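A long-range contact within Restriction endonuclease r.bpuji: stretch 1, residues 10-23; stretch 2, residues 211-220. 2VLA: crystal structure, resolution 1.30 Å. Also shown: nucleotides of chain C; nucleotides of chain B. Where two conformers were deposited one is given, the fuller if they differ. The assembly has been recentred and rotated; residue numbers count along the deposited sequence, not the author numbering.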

ATOM      1  N   ARG A  10      -7.986  -7.726  -9.971  1.00 12.05           N
ATOM      2  CA  ARG A  10      -6.659  -7.771  -9.375  1.00 10.56           C
ATOM      3  C   ARG A  10      -6.051  -6.383  -9.370  1.00 11.03           C
ATOM      4  O   ARG A  10      -5.894  -5.754 -10.425  1.00 12.60           O
ATOM      5  CB  ARG A  10      -5.774  -8.758 -10.145  1.00 12.01           C
ATOM      6  CG  ARG A  10      -4.373  -8.910  -9.564  1.00 11.59           C
ATOM      7  CD  ARG A  10      -3.596 -10.008 -10.228  1.00 11.97           C
ATOM      8  NE  ARG A  10      -2.321 -10.233  -9.568  1.00 11.05           N
ATOM      9  CZ  ARG A  10      -1.153  -9.710  -9.936  1.00 11.93           C
ATOM     10  NH1 ARG A  10      -1.062  -8.903 -10.964  1.00 11.16           N
ATOM     11  NH2 ARG A  10      -0.041 -10.029  -9.271  1.00 11.53           N
ATOM     12  N   CYS A  11      -5.721  -5.906  -8.179  1.00 11.04           N
ATOM     13  CA  CYS A  11      -5.278  -4.550  -7.982  1.00 10.70           C
ATOM     14  C   CYS A  11      -4.041  -4.557  -7.075  1.00 11.15           C
ATOM     15  O   CYS A  11      -4.149  -4.626  -5.864  1.00 10.98           O
ATOM     16  CB  CYS A  11      -6.431  -3.683  -7.376  1.00 11.09           C
ATOM     17  SG  CYS A  11      -6.117  -1.957  -7.275  1.00 16.03           S
ATOM     18  N   THR A  12      -2.875  -4.548  -7.694  1.00 10.64           N
ATOM     19  CA  THR A  12      -1.664  -4.850  -6.955  1.00 10.54           C
ATOM     20  C   THR A  12      -1.083  -3.646  -6.250  1.00 10.35           C
ATOM     21  O   THR A  12      -1.456  -2.451  -6.551  1.00 10.73           O
ATOM     22  CB  THR A  12      -0.553  -5.441  -7.855  1.00 14.46           C
ATOM     23  OG1 THR A  12      -0.201  -4.507  -8.860  1.00 15.50           O
ATOM     24  CG2 THR A  12      -0.997  -6.725  -8.498  1.00 15.24           C
ATOM     25  N   ILE A  13      -0.181  -3.949  -5.296  1.00 10.46           N
ATOM     26  CA  ILE A  13       0.822  -3.023  -4.848  1.00 10.01           C
ATOM     27  C   ILE A  13       2.177  -3.650  -5.153  1.00  9.64           C
ATOM     28  O   ILE A  13       2.264  -4.844  -5.454  1.00 11.22           O
ATOM     29  CB  ILE A  13       0.695  -2.680  -3.345  1.00 10.36           C
ATOM     30  CG1 ILE A  13       0.939  -3.923  -2.462  1.00 10.20           C
ATOM     31  CG2 ILE A  13      -0.707  -2.061  -3.040  1.00 11.35           C
ATOM     32  CD1 ILE A  13       1.396  -3.588  -1.067  1.00 12.00           C
ATOM     33  N   ILE A  14       3.207  -2.835  -5.099  1.00  9.62           N
ATOM     34  CA  ILE A  14       4.576  -3.247  -5.351  1.00 10.03           C
ATOM     35  C   ILE A  14       4.935  -4.404  -4.440  1.00  9.70           C
ATOM     36  O   ILE A  14       4.516  -4.470  -3.285  1.00 10.29           O
ATOM     37  CB  ILE A  14       5.534  -2.052  -5.162  1.00 10.59           C
ATOM     38  CG1 ILE A  14       5.436  -1.122  -6.400  1.00 13.39           C
ATOM     39  CG2 ILE A  14       6.998  -2.512  -4.928  1.00 10.53           C
ATOM     40  CD1 ILE A  14       6.083   0.200  -6.221  1.00 14.48           C
ATOM     41  N   ARG A  15       5.646  -5.378  -5.011  1.00  8.83           N
ATOM     42  CA  ARG A  15       6.036  -6.576  -4.275  1.00  8.31           C
ATOM     43  C   ARG A  15       7.201  -6.286  -3.324  1.00  9.49           C
ATOM     44  O   ARG A  15       8.148  -5.622  -3.689  1.00 10.70           O
ATOM     45  CB  ARG A  15       6.383  -7.675  -5.272  1.00  9.18           C
ATOM     46  CG  ARG A  15       6.627  -9.049  -4.624  1.00  9.43           C
ATOM     47  CD  ARG A  15       6.620 -10.190  -5.647  1.00  9.81           C
ATOM     48  NE  ARG A  15       5.271 -10.420  -6.147  1.00 10.07           N
ATOM     49  CZ  ARG A  15       4.935 -11.404  -6.948  1.00  8.94           C
ATOM     50  NH1 ARG A  15       5.850 -12.288  -7.352  1.00 11.00           N
ATOM     51  NH2 ARG A  15       3.690 -11.542  -7.346  1.00 11.21           N
ATOM     52  N   GLY A  16       7.068  -6.749  -2.088  1.00  9.91           N
ATOM     53  CA  GLY A  16       8.012  -6.377  -1.036  1.00 10.37           C
ATOM     54  C   GLY A  16       9.424  -6.922  -1.171  1.00  9.94           C
ATOM     55  O   GLY A  16       9.652  -7.935  -1.867  1.00 10.69           O
ATOM     56  N   LYS A  17      10.355  -6.215  -0.555  1.00  9.67           N
ATOM     57  CA  LYS A  17      11.733  -6.672  -0.448  1.00 11.25           C
ATOM     58  C   LYS A  17      12.333  -6.510   0.941  1.00 11.42           C
ATOM     59  O   LYS A  17      13.442  -6.979   1.182  1.00 12.18           O
ATOM     60  CB  LYS A  17      12.636  -5.943  -1.448  1.00 11.21           C
ATOM     61  CG  LYS A  17      12.154  -5.970  -2.883  1.00 12.48           C
ATOM     62  CD  LYS A  17      13.039  -5.107  -3.755  1.00 11.29           C
ATOM     63  CE  LYS A  17      12.351  -4.721  -5.030  1.00 11.34           C
ATOM     64  NZ  LYS A  17      12.210  -5.860  -5.999  1.00 12.26           N
ATOM     65  N   ALA A  18      11.627  -5.856   1.859  1.00 10.33           N
ATOM     66  CA  ALA A  18      12.243  -5.404   3.107  1.00 11.94           C
ATOM     67  C   ALA A  18      11.628  -5.993   4.386  1.00 10.94           C
ATOM     68  O   ALA A  18      12.057  -5.661   5.471  1.00 14.40           O
ATOM     69  CB  ALA A  18      12.223  -3.869   3.182  1.00 14.56           C
ATOM     70  N   LYS A  19      10.646  -6.862   4.253  1.00 11.35           N
ATOM     71  CA  LYS A  19       9.945  -7.399   5.440  1.00 11.73           C
ATOM     72  C   LYS A  19      10.863  -8.255   6.333  1.00 12.23           C
ATOM     73  O   LYS A  19      10.947  -8.019   7.537  1.00 12.97           O
ATOM     74  CB  LYS A  19       8.716  -8.214   5.020  1.00 13.12           C
ATOM     75  CG  LYS A  19       7.805  -8.614   6.169  1.00 14.59           C
ATOM     76  CD  LYS A  19       7.063  -7.384   6.688  1.00 16.82           C
ATOM     77  CE  LYS A  19       5.940  -7.712   7.676  1.00 17.40           C
ATOM     78  NZ  LYS A  19       6.476  -8.285   8.934  1.00 17.09           N
ATOM     79  N   ASN A  20      11.503  -9.251   5.749  1.00 11.74           N
ATOM     80  CA  ASN A  20      12.337 -10.189   6.530  1.00 13.41           C
ATOM     81  C   ASN A  20      13.418  -9.486   7.335  1.00 13.00           C
ATOM     82  O   ASN A  20      13.760  -9.925   8.437  1.00 15.83           O
ATOM     83  CB  ASN A  20      13.008 -11.211   5.602  1.00 13.33           C
ATOM     84  CG  ASN A  20      12.066 -12.302   5.146  1.00 15.21           C
ATOM     85  OD1 ASN A  20      10.981 -12.475   5.699  1.00 15.56           O
ATOM     86  ND2 ASN A  20      12.516 -13.109   4.140  1.00 18.76           N
ATOM     87  N   MET A  21      14.008  -8.443   6.756  1.00 13.38           N
ATOM     88  CA  MET A  21      15.110  -7.719   7.382  1.00 15.39           C
ATOM     89  C   MET A  21      14.777  -6.262   7.677  1.00 12.67           C
ATOM     90  O   MET A  21      15.657  -5.412   7.703  1.00 13.28           O
ATOM     91  CB  MET A  21      16.352  -7.776   6.480  1.00 15.52           C
ATOM     92  CG  MET A  21      16.890  -9.175   6.284  1.00 22.95           C
ATOM     93  SD  MET A  21      18.599  -9.165   5.798  1.00 35.04           S
ATOM     94  CE  MET A  21      19.254  -8.119   7.122  1.00 32.86           C
ATOM     95  N   LEU A  22      13.504  -5.991   7.933  1.00 12.60           N
ATOM     96  CA  LEU A  22      13.015  -4.608   8.018  1.00 11.62           C
ATOM     97  C   LEU A  22      13.778  -3.788   9.075  1.00 13.05           C
ATOM     98  O   LEU A  22      14.119  -2.628   8.857  1.00 12.19           O
ATOM     99  CB  LEU A  22      11.528  -4.600   8.343  1.00 11.91           C
ATOM    100  CG  LEU A  22      10.839  -3.223   8.261  1.00 13.69           C
ATOM    101  CD1 LEU A  22      11.014  -2.586   6.869  1.00 13.57           C
ATOM    102  CD2 LEU A  22       9.361  -3.357   8.601  1.00 17.65           C
ATOM    103  N   ASP A  23      14.093  -4.398  10.199  1.00 13.69           N
ATOM    104  CA  ASP A  23      14.650  -3.646  11.279  1.00 15.89           C
ATOM    105  C   ASP A  23      16.102  -3.225  10.993  1.00 15.03           C
ATOM    106  O   ASP A  23      16.601  -2.285  11.604  1.00 17.28           O
ATOM    107  CB  ASP A  23      14.522  -4.436  12.603  1.00 17.57           C
ATOM    108  CG  ASP A  23      13.050  -4.488  13.105  1.00 24.65           C
ATOM    109  OD1 ASP A  23      12.613  -3.533  13.777  1.00 35.06           O
ATOM    110  OD2 ASP A  23      12.305  -5.419  12.709  1.00 30.04           O
TER
ATOM    111  P    DA C   4      10.783  -9.719   1.872  1.00 12.15           P
ATOM    112  OP1  DA C   4      11.270 -10.147   3.134  1.00 19.89           O
ATOM    113  OP2  DA C   4       9.961  -8.490   1.726  1.00 11.46           O
ATOM    114  O5'  DA C   4      11.901  -9.738   0.799  1.00 12.34           O
ATOM    115  C5'  DA C   4      12.956 -10.727   0.929  1.00 11.91           C
ATOM    116  C4'  DA C   4      13.451 -11.112  -0.442  1.00 12.00           C
ATOM    117  O4'  DA C   4      12.487 -11.946  -1.129  1.00 11.51           O
ATOM    118  C3'  DA C   4      13.719  -9.929  -1.390  1.00 10.78           C
ATOM    119  O3'  DA C   4      14.860 -10.238  -2.170  1.00 11.67           O
ATOM    120  C2'  DA C   4      12.470  -9.926  -2.251  1.00 10.61           C
ATOM    121  C1'  DA C   4      12.227 -11.411  -2.426  1.00 10.15           C
ATOM    122  N9   DA C   4      10.897 -11.783  -2.826  1.00 10.13           N
ATOM    123  C8   DA C   4       9.708 -11.164  -2.492  1.00 10.30           C
ATOM    124  N7   DA C   4       8.654 -11.763  -2.979  1.00 10.79           N
ATOM    125  C5   DA C   4       9.149 -12.851  -3.684  1.00 10.24           C
ATOM    126  C6   DA C   4       8.546 -13.855  -4.429  1.00 10.19           C
ATOM    127  N6   DA C   4       7.239 -14.021  -4.618  1.00 10.77           N
ATOM    128  N1   DA C   4       9.375 -14.796  -4.981  1.00 11.01           N
ATOM    129  C2   DA C   4      10.716 -14.670  -4.812  1.00 11.32           C
ATOM    130  N3   DA C   4      11.392 -13.787  -4.126  1.00 11.09           N
ATOM    131  C4   DA C   4      10.534 -12.863  -3.585  1.00  9.85           C
ATOM    132  P    DC B   7       2.067  -8.154 -13.222  1.00 13.70           P
ATOM    133  OP1  DC B   7       1.228  -8.462 -14.393  1.00 16.27           O
ATOM    134  OP2  DC B   7       1.406  -7.713 -11.981  1.00 13.71           O
ATOM    135  O5'  DC B   7       3.000  -9.395 -12.830  1.00 12.80           O
ATOM    136  C5'  DC B   7       3.730 -10.083 -13.840  1.00 13.22           C
ATOM    137  C4'  DC B   7       4.643 -11.132 -13.220  1.00 13.08           C
ATOM    138  O4'  DC B   7       5.719 -10.478 -12.481  1.00 12.60           O
ATOM    139  C3'  DC B   7       3.980 -12.057 -12.193  1.00 12.36           C
ATOM    140  O3'  DC B   7       4.453 -13.373 -12.394  1.00 13.29           O
ATOM    141  C2'  DC B   7       4.509 -11.561 -10.859  1.00 12.53           C
ATOM    142  C1'  DC B   7       5.900 -11.174 -11.256  1.00 13.21           C
ATOM    143  N1   DC B   7       6.664 -10.284 -10.362  1.00 12.37           N
ATOM    144  C2   DC B   7       8.039 -10.464 -10.270  1.00 11.75           C
ATOM    145  O2   DC B   7       8.553 -11.414 -10.876  1.00 12.83           O
ATOM    146  N3   DC B   7       8.765  -9.636  -9.492  1.00 11.34           N
ATOM    147  C4   DC B   7       8.158  -8.603  -8.896  1.00  9.43           C
ATOM    148  N4   DC B   7       8.885  -7.784  -8.148  1.00 10.34           N
ATOM    149  C5   DC B   7       6.757  -8.402  -8.991  1.00 10.26           C
ATOM    150  C6   DC B   7       6.054  -9.255  -9.720  1.00 10.73           C
ATOM    151  P    DC C   3       5.748 -12.473   4.864  1.00 13.89           P
ATOM    152  OP1  DC C   3       6.310 -11.962   6.135  1.00 16.44           O
ATOM    153  OP2  DC C   3       4.494 -11.957   4.321  1.00 13.78           O
ATOM    154  O5'  DC C   3       6.836 -12.292   3.708  1.00 13.20           O
ATOM    155  C5'  DC C   3       8.187 -12.665   3.936  1.00 13.36           C
ATOM    156  C4'  DC C   3       8.963 -12.661   2.646  1.00 14.72           C
ATOM    157  O4'  DC C   3       8.538 -13.755   1.812  1.00 13.24           O
ATOM    158  C3'  DC C   3       8.732 -11.415   1.798  1.00 13.79           C
ATOM    159  O3'  DC C   3       9.927 -10.911   1.233  1.00 19.25           O
ATOM    160  C2'  DC C   3       7.808 -11.917   0.691  1.00 15.91           C
ATOM    161  C1'  DC C   3       8.437 -13.271   0.493  1.00 15.35           C
ATOM    162  N1   DC C   3       7.685 -14.204  -0.311  1.00 12.82           N
ATOM    163  C2   DC C   3       8.362 -15.138  -1.121  1.00 14.20           C
ATOM    164  O2   DC C   3       9.623 -15.215  -1.091  1.00 13.66           O
ATOM    165  N3   DC C   3       7.620 -15.968  -1.878  1.00 12.97           N
ATOM    166  C4   DC C   3       6.293 -15.894  -1.871  1.00 12.94           C
ATOM    167  N4   DC C   3       5.615 -16.743  -2.628  1.00 14.69           N
ATOM    168  C5   DC C   3       5.612 -14.940  -1.079  1.00 14.52           C
ATOM    169  C6   DC C   3       6.334 -14.102  -0.356  1.00 14.61           C
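Stretch 2 211-220: REQLNYLELA

A helix spends most of its backbone hydrogen bonds on itself, so its side chains usually make the contact with an irregular segment, sometimes with the help of water, and this contact in R.BpuJI is a clear example. Stretch 2 is helical from Arg211 to Leu219, continuing a helix that begins earlier in the chain, with backbone bonds such as Leu219 N to Asn215 O at 2.8 Å. Stretch 1 is largely extended from Arg10 to Gly16, then bends into a type I turn from Lys19 to Leu22 before a helix starts at Leu22. The two run in the same general sense, though the register is irregular: Ile13 lies nearest Gln213 (CA to CA 7.6 Å), Gly16 nearest Glu212 (CA to CA 7.3 Å), one step back, and Lys19 nearest Asn215 (CA to CA 8.7 Å).

The one direct hydrogen bond across the contact joins Gly16 N to Glu212 OE1 at 2.9 Å, so a helix side chain satisfies a loop amide that has no strand partner. The absence of a side chain at Gly16 suits this approach, since a CB there would lie a tight 3.3 Å from Glu212 OE2. Water extends the link: water 3 donates to Ile14 O and Glu212 OE1, each 2.8 Å from its oxygen, and accepts from Tyr216 OH at 2.7 Å.

Apolar contacts adjoin this polar centre at Ile13 and recur further along at Lys19 and Leu22. Ile13 CD1 reaches Gln213 CG at 3.7 Å and meets the edge of the Tyr216 ring, 3.8 Å from CE2. Further along, Lys19 lays its aliphatic chain on the helix, with CE 3.8 Å from Leu219 CD1, while water 4 connects its NZ (2.8 Å) to Glu218 OE1 (2.7 Å). Leu22 CD2 packs against Leu219 CD2 at 3.6 Å. Both stretches also hold DNA phosphates: Lys19 N bonds OP2 of DA4 at 3.1 Å, and Asn215 ND2 bonds OP2 of DC3 at 3.0 Å.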

ATOM      1  N   ARG A 211      -1.843  -9.993   1.024  0.50 10.27           N
ATOM      2  CA  ARG A 211      -1.157 -10.249   2.270  0.50  9.68           C
ATOM      3  C   ARG A 211      -0.270  -9.064   2.663  0.50  9.75           C
ATOM      4  O   ARG A 211      -0.232  -8.668   3.815  0.50 10.02           O
ATOM      5  CB  ARG A 211      -0.302 -11.528   2.155  0.50 10.88           C
ATOM      6  CG  ARG A 211       0.648 -11.724   3.320  0.50 12.96           C
ATOM      7  CD  ARG A 211      -0.095 -11.753   4.659  0.50 15.12           C
ATOM      8  NE  ARG A 211       0.820 -11.830   5.798  0.50 15.01           N
ATOM      9  CZ  ARG A 211       1.125 -12.951   6.440  0.50 20.79           C
ATOM     10  NH1 ARG A 211       0.607 -14.099   6.043  0.50 20.71           N
ATOM     11  NH2 ARG A 211       1.955 -12.920   7.472  0.50 26.20           N
ATOM     12  N   GLU A 212       0.476  -8.539   1.710  1.00  9.21           N
ATOM     13  CA  GLU A 212       1.440  -7.495   2.027  1.00  9.62           C
ATOM     14  C   GLU A 212       0.803  -6.147   2.408  1.00  9.88           C
ATOM     15  O   GLU A 212       1.272  -5.483   3.277  1.00 10.01           O
ATOM     16  CB  GLU A 212       2.471  -7.349   0.935  1.00  9.59           C
ATOM     17  CG  GLU A 212       3.407  -8.583   0.944  1.00 10.83           C
ATOM     18  CD  GLU A 212       4.547  -8.558  -0.044  1.00 10.72           C
ATOM     19  OE1 GLU A 212       4.567  -7.750  -0.974  1.00 10.82           O
ATOM     20  OE2 GLU A 212       5.459  -9.422   0.120  1.00 11.66           O
ATOM     21  N   GLN A 213      -0.339  -5.840   1.826  1.00 10.39           N
ATOM     22  CA  GLN A 213      -1.110  -4.713   2.309  1.00  8.95           C
ATOM     23  C   GLN A 213      -1.452  -4.925   3.788  1.00  9.34           C
ATOM     24  O   GLN A 213      -1.251  -4.025   4.634  1.00 10.07           O
ATOM     25  CB  GLN A 213      -2.369  -4.511   1.443  1.00  9.76           C
ATOM     26  CG  GLN A 213      -2.062  -3.860   0.102  1.00 10.23           C
ATOM     27  CD  GLN A 213      -3.277  -3.741  -0.776  1.00 10.31           C
ATOM     28  OE1 GLN A 213      -3.987  -2.711  -0.739  1.00 11.43           O
ATOM     29  NE2 GLN A 213      -3.526  -4.737  -1.586  1.00 10.77           N
ATOM     30  N   LEU A 214      -1.966  -6.110   4.135  1.00  9.22           N
ATOM     31  CA  LEU A 214      -2.263  -6.378   5.504  1.00  9.56           C
ATOM     32  C   LEU A 214      -0.994  -6.287   6.385  1.00 10.04           C
ATOM     33  O   LEU A 214      -1.050  -5.826   7.498  1.00 10.16           O
ATOM     34  CB  LEU A 214      -2.973  -7.734   5.671  1.00 10.68           C
ATOM     35  CG  LEU A 214      -4.352  -7.789   5.036  1.00 12.24           C
ATOM     36  CD1 LEU A 214      -4.887  -9.189   5.027  1.00 13.96           C
ATOM     37  CD2 LEU A 214      -5.284  -6.893   5.768  1.00 14.88           C
ATOM     38  N   ASN A 215       0.148  -6.788   5.875  1.00  9.56           N
ATOM     39  CA  ASN A 215       1.407  -6.648   6.608  1.00 10.12           C
ATOM     40  C   ASN A 215       1.706  -5.213   7.016  1.00  9.63           C
ATOM     41  O   ASN A 215       2.259  -4.974   8.084  1.00 10.01           O
ATOM     42  CB  ASN A 215       2.596  -7.169   5.756  1.00 10.82           C
ATOM     43  CG  ASN A 215       2.702  -8.679   5.701  1.00 11.58           C
ATOM     44  OD1 ASN A 215       2.027  -9.402   6.432  1.00 13.47           O
ATOM     45  ND2 ASN A 215       3.567  -9.146   4.812  1.00 12.32           N
ATOM     46  N   TYR A 216       1.438  -4.259   6.133  1.00 10.01           N
ATOM     47  CA  TYR A 216       1.754  -2.874   6.459  1.00 10.12           C
ATOM     48  C   TYR A 216       0.832  -2.348   7.559  1.00  9.57           C
ATOM     49  O   TYR A 216       1.257  -1.594   8.393  1.00 10.60           O
ATOM     50  CB  TYR A 216       1.767  -1.973   5.181  1.00 12.43           C
ATOM     51  CG  TYR A 216       2.841  -2.437   4.222  1.00 11.53           C
ATOM     52  CD1 TYR A 216       4.135  -2.637   4.662  1.00 11.15           C
ATOM     53  CD2 TYR A 216       2.538  -2.772   2.916  1.00 12.28           C
ATOM     54  CE1 TYR A 216       5.103  -3.149   3.834  1.00 12.91           C
ATOM     55  CE2 TYR A 216       3.508  -3.298   2.079  1.00 13.06           C
ATOM     56  CZ  TYR A 216       4.797  -3.483   2.559  1.00 12.46           C
ATOM     57  OH  TYR A 216       5.781  -4.076   1.752  1.00 13.74           O
ATOM     58  N   LEU A 217      -0.404  -2.803   7.570  0.50 10.25           N
ATOM     59  CA  LEU A 217      -1.308  -2.456   8.640  0.50 11.51           C
ATOM     60  C   LEU A 217      -0.895  -3.136   9.974  0.50 10.30           C
ATOM     61  O   LEU A 217      -1.135  -2.593  11.060  0.50 11.82           O
ATOM     62  CB  LEU A 217      -2.741  -2.831   8.244  0.50 11.54           C
ATOM     63  CG  LEU A 217      -3.901  -2.088   8.875  0.50  9.60           C
ATOM     64  CD1 LEU A 217      -3.808  -0.587   8.606  0.50 13.75           C
ATOM     65  CD2 LEU A 217      -5.227  -2.655   8.366  0.50 11.63           C
ATOM     66  N   GLU A 218      -0.251  -4.302   9.880  1.00 10.64           N
ATOM     67  CA  GLU A 218       0.271  -4.964  11.047  1.00 10.79           C
ATOM     68  C   GLU A 218       1.542  -4.273  11.568  1.00 10.67           C
ATOM     69  O   GLU A 218       1.716  -4.105  12.783  1.00 11.91           O
ATOM     70  CB  GLU A 218       0.567  -6.429  10.730  1.00 11.19           C
ATOM     71  CG  GLU A 218       0.965  -7.263  11.950  1.00 13.63           C
ATOM     72  CD  GLU A 218       1.215  -8.712  11.598  1.00 19.27           C
ATOM     73  OE1 GLU A 218       2.183  -8.975  10.840  1.00 19.90           O
ATOM     74  OE2 GLU A 218       0.438  -9.577  12.078  1.00 21.30           O
ATOM     75  N   LEU A 219       2.405  -3.838  10.650  1.00 10.37           N
ATOM     76  CA  LEU A 219       3.579  -3.067  11.029  1.00 10.27           C
ATOM     77  C   LEU A 219       3.235  -1.720  11.659  1.00 11.03           C
ATOM     78  O   LEU A 219       4.003  -1.194  12.438  1.00 12.48           O
ATOM     79  CB  LEU A 219       4.500  -2.872   9.819  1.00 10.42           C
ATOM     80  CG  LEU A 219       5.297  -4.112   9.392  1.00 12.05           C
ATOM     81  CD1 LEU A 219       5.832  -3.939   8.013  1.00 13.14           C
ATOM     82  CD2 LEU A 219       6.414  -4.368  10.385  1.00 14.55           C
ATOM     83  N   ALA A 220       2.079  -1.178  11.298  1.00 11.16           N
ATOM     84  CA  ALA A 220       1.545   0.054  11.900  1.00 12.17           C
ATOM     85  C   ALA A 220       0.943  -0.219  13.294  1.00 11.25           C
ATOM     86  O   ALA A 220       0.512   0.704  13.984  1.00 13.86           O
ATOM     87  CB  ALA A 220       0.497   0.656  10.978  1.00 12.45           C
TER
HETATM   88  O   HOH W   1      -5.651  -4.975  -3.605  1.00 13.64           O
HETATM   89  O   HOH W   2       2.896  -7.127  -3.122  1.00 10.89           O
HETATM   90  O   HOH W   3       4.772  -4.965  -0.577  1.00 11.72           O
HETATM   91  O   HOH W   4       4.338  -7.412  10.548  1.00 33.02           O